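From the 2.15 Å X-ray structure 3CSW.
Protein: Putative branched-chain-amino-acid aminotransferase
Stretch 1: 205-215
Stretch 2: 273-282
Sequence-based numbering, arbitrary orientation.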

# COMPACT_ATOMS: atom_id res chain seq x y z
N ARG A 205 4.55 -20.28 19.23
CA ARG A 205 4.48 -18.88 19.63
C ARG A 205 3.57 -18.65 20.86
O ARG A 205 3.96 -18.02 21.81
CB ARG A 205 3.98 -18.06 18.43
CG ARG A 205 3.63 -16.60 18.68
CD ARG A 205 2.85 -16.03 17.53
NE ARG A 205 2.63 -14.60 17.71
CZ ARG A 205 1.62 -14.08 18.40
NH1 ARG A 205 0.72 -14.86 18.98
NH2 ARG A 205 1.52 -12.77 18.50
N GLU A 206 2.35 -19.14 20.79
CA GLU A 206 1.37 -19.02 21.84
C GLU A 206 1.92 -19.57 23.16
O GLU A 206 1.83 -18.90 24.18
CB GLU A 206 0.12 -19.78 21.38
CG GLU A 206 -1.05 -19.95 22.33
CD GLU A 206 -1.99 -21.07 21.78
OE1 GLU A 206 -2.63 -20.90 20.70
OE2 GLU A 206 -2.03 -22.15 22.40
N ASN A 207 2.48 -20.78 23.11
CA ASN A 207 3.08 -21.43 24.28
C ASN A 207 4.25 -20.68 24.87
O ASN A 207 4.40 -20.63 26.10
CB ASN A 207 3.50 -22.87 23.95
CG ASN A 207 2.34 -23.85 24.05
OD1 ASN A 207 1.78 -24.05 25.13
ND2 ASN A 207 2.00 -24.48 22.95
N VAL A 208 5.08 -20.09 24.00
CA VAL A 208 6.24 -19.31 24.44
C VAL A 208 5.79 -18.03 25.15
O VAL A 208 6.39 -17.66 26.14
CB VAL A 208 7.21 -19.02 23.26
CG1 VAL A 208 8.29 -17.99 23.65
CG2 VAL A 208 7.84 -20.35 22.78
N ILE A 209 4.73 -17.38 24.65
CA ILE A 209 4.17 -16.18 25.30
C ILE A 209 3.69 -16.52 26.72
O ILE A 209 3.99 -15.79 27.70
CB ILE A 209 3.03 -15.54 24.44
CG1 ILE A 209 3.63 -14.92 23.17
CG2 ILE A 209 2.27 -14.44 25.23
CD1 ILE A 209 2.62 -14.51 22.12
N LYS A 210 2.98 -17.64 26.85
CA LYS A 210 2.53 -18.12 28.16
C LYS A 210 3.69 -18.51 29.07
O LYS A 210 3.65 -18.25 30.28
CB LYS A 210 1.57 -19.30 28.00
CG LYS A 210 0.31 -18.91 27.28
CD LYS A 210 -0.73 -20.01 27.29
CE LYS A 210 -1.78 -19.75 26.20
NZ LYS A 210 -3.14 -20.20 26.57
N LEU A 211 4.70 -19.15 28.51
CA LEU A 211 5.90 -19.50 29.28
C LEU A 211 6.61 -18.24 29.75
O LEU A 211 7.05 -18.16 30.91
CB LEU A 211 6.86 -20.35 28.45
CG LEU A 211 8.23 -20.68 29.05
CD1 LEU A 211 8.10 -21.49 30.33
CD2 LEU A 211 9.07 -21.41 28.03
N ALA A 212 6.76 -17.26 28.87
CA ALA A 212 7.44 -16.01 29.26
C ALA A 212 6.72 -15.38 30.46
O ALA A 212 7.36 -14.99 31.44
CB ALA A 212 7.55 -15.04 28.09
N LYS A 213 5.40 -15.33 30.39
CA LYS A 213 4.58 -14.78 31.48
C LYS A 213 4.72 -15.56 32.79
O LYS A 213 4.82 -14.97 33.85
CB LYS A 213 3.12 -14.68 31.05
CG LYS A 213 2.93 -13.62 29.98
CD LYS A 213 1.52 -13.59 29.46
CE LYS A 213 1.35 -12.53 28.39
NZ LYS A 213 0.09 -12.80 27.65
N SER A 214 4.78 -16.89 32.71
CA SER A 214 4.94 -17.72 33.88
C SER A 214 6.31 -17.46 34.52
O SER A 214 6.45 -17.57 35.74
CB SER A 214 4.79 -19.20 33.53
OG SER A 214 5.98 -19.74 32.98
N LEU A 215 7.30 -17.09 33.70
CA LEU A 215 8.63 -16.76 34.21
C LEU A 215 8.79 -15.27 34.58
O LEU A 215 9.87 -14.83 34.90
CB LEU A 215 9.70 -17.19 33.22
CG LEU A 215 9.79 -18.68 32.91
CD1 LEU A 215 10.75 -18.90 31.74
CD2 LEU A 215 10.25 -19.47 34.13
N PRO A 273 9.43 -28.91 29.47
CA PRO A 273 8.70 -29.18 30.70
C PRO A 273 7.42 -28.36 30.86
O PRO A 273 6.43 -28.88 31.35
CB PRO A 273 9.71 -28.85 31.82
CG PRO A 273 10.81 -28.15 31.18
CD PRO A 273 10.83 -28.55 29.74
N PHE A 274 7.43 -27.10 30.44
CA PHE A 274 6.23 -26.26 30.52
C PHE A 274 5.10 -26.79 29.62
O PHE A 274 3.96 -26.93 30.06
CB PHE A 274 6.57 -24.81 30.18
CG PHE A 274 5.38 -23.89 30.17
CD1 PHE A 274 4.94 -23.28 31.34
CD2 PHE A 274 4.70 -23.61 28.97
CE1 PHE A 274 3.82 -22.41 31.32
CE2 PHE A 274 3.58 -22.77 28.96
CZ PHE A 274 3.16 -22.16 30.13
N VAL A 275 5.40 -27.08 28.36
CA VAL A 275 4.34 -27.49 27.42
C VAL A 275 3.83 -28.92 27.70
O VAL A 275 2.66 -29.22 27.48
CB VAL A 275 4.76 -27.29 25.94
CG1 VAL A 275 5.15 -25.84 25.71
CG2 VAL A 275 5.90 -28.28 25.53
N LEU A 276 4.71 -29.78 28.21
CA LEU A 276 4.32 -31.13 28.57
C LEU A 276 3.35 -31.12 29.76
O LEU A 276 2.56 -32.04 29.89
CB LEU A 276 5.54 -32.00 28.89
CG LEU A 276 6.44 -32.50 27.76
CD1 LEU A 276 7.61 -33.27 28.38
CD2 LEU A 276 5.67 -33.40 26.85
N ASN A 277 3.37 -30.08 30.59
CA ASN A 277 2.44 -30.05 31.72
C ASN A 277 1.32 -29.02 31.60
O ASN A 277 0.61 -28.78 32.57
CB ASN A 277 3.18 -29.94 33.06
CG ASN A 277 2.44 -30.66 34.23
OD1 ASN A 277 1.60 -31.55 34.03
ND2 ASN A 277 2.76 -30.27 35.44
N LEU A 278 1.11 -28.47 30.41
CA LEU A 278 0.02 -27.53 30.18
C LEU A 278 -1.10 -28.33 29.51
O LEU A 278 -0.94 -28.80 28.39
CB LEU A 278 0.51 -26.36 29.31
CG LEU A 278 -0.27 -25.05 29.47
CD1 LEU A 278 0.11 -24.39 30.79
CD2 LEU A 278 -0.02 -24.11 28.30
N GLU A 279 -2.22 -28.49 30.22
CA GLU A 279 -3.35 -29.37 29.80
C GLU A 279 -3.98 -29.01 28.45
O GLU A 279 -4.41 -29.89 27.70
CB GLU A 279 -4.45 -29.40 30.89
CG GLU A 279 -5.82 -29.95 30.45
CD GLU A 279 -5.78 -31.42 30.00
OE1 GLU A 279 -4.79 -32.10 30.28
OE2 GLU A 279 -6.77 -31.89 29.39
N GLU A 280 -4.05 -27.72 28.15
CA GLU A 280 -4.59 -27.24 26.86
C GLU A 280 -3.87 -27.81 25.63
O GLU A 280 -4.45 -27.85 24.55
CB GLU A 280 -4.60 -25.71 26.81
CG GLU A 280 -3.23 -25.07 26.79
CD GLU A 280 -3.29 -23.55 26.82
OE1 GLU A 280 -3.81 -23.00 27.82
OE2 GLU A 280 -2.80 -22.92 25.85
N ASN A 281 -2.63 -28.27 25.79
CA ASN A 281 -1.88 -28.94 24.72
C ASN A 281 -2.13 -30.44 24.61
O ASN A 281 -1.58 -31.09 23.71
CB ASN A 281 -0.37 -28.72 24.94
CG ASN A 281 0.03 -27.29 24.82
OD1 ASN A 281 -0.47 -26.57 23.95
ND2 ASN A 281 0.95 -26.86 25.67
N TRP A 282 -2.95 -30.99 25.51
CA TRP A 282 -3.19 -32.43 25.59
C TRP A 282 -4.64 -32.88 25.68
O TRP A 282 -4.90 -34.07 25.84
CB TRP A 282 -2.40 -33.02 26.77
CG TRP A 282 -0.93 -32.76 26.62
CD1 TRP A 282 -0.19 -31.82 27.26
CD2 TRP A 282 -0.03 -33.43 25.72
NE1 TRP A 282 1.11 -31.87 26.85
CE2 TRP A 282 1.24 -32.85 25.90
CE3 TRP A 282 -0.17 -34.47 24.79
CZ2 TRP A 282 2.37 -33.27 25.18
CZ3 TRP A 282 0.95 -34.88 24.07
CH2 TRP A 282 2.20 -34.28 24.28

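The contact buries 399 Å² summed over both sides, and its apolar part centres on Phe274. Its CA-to-CB bond points toward the other stretch, chi1 is 177° (t), and the ring sits as a knob among Asn207, Lys210, Leu211 and Ser214, positions i, i+3, i+4 and i+7 of the facing helix. Leu211 covers one ring face: its CB lies 4.1 Å from the centroid of the Phe274 ring and 16° off the normal, a CH-pi geometry, while Leu211 CD1 approaches Phe274 CG to 3.6 Å. A flat aromatic side chain suits this site because it offers a face to Leu211 while Asn207, Lys210 and Ser214 approach it obliquely; backbone also lines the ring, with Asn207 O 3.7 Å from Phe274 CE2. Ser214 OG lies 3.8 Å from Phe274 CE1, but its polarity is met within its own helix by a hydrogen bond to Leu211 O at 2.8 Å.

One set of polar bonds comes from a pair of amides. Asn281 ND2 donates to Asn207 OD1 at 3.0 Å with an N-H...O angle of 168°, and Asn207 ND2 returns a weak bond to Asn281 OD1 at 3.4 Å and 157°. Each amide carries both a donor and an acceptor, so asparagine suits this reciprocal pairing at two buried positions. Apolar atoms adjoin it: Val275 CG1 is 3.8 Å from Asn207 CG, and Leu278 CD2 is 3.6 Å from Asn207 OD1.

The charged contact lies where side chains are partly exposed. Lys210 extends through t chi2 and chi3 to place NZ 2.8 Å from Glu280 OE2 in a salt bridge, with a weak hydrogen bond from Lys210 NZ to Glu280 OE1 at 3.1 Å. Lys210 CB lies 3.9 Å from Phe274 CZ, and farther out Lys210 CD is 4.3 Å from Leu278 CD2. Glu206 OE2 stands 3.6 Å from Glu280 OE2, a like-charge approach; both oxygens also have hydrogen-bond partners elsewhere in the structure.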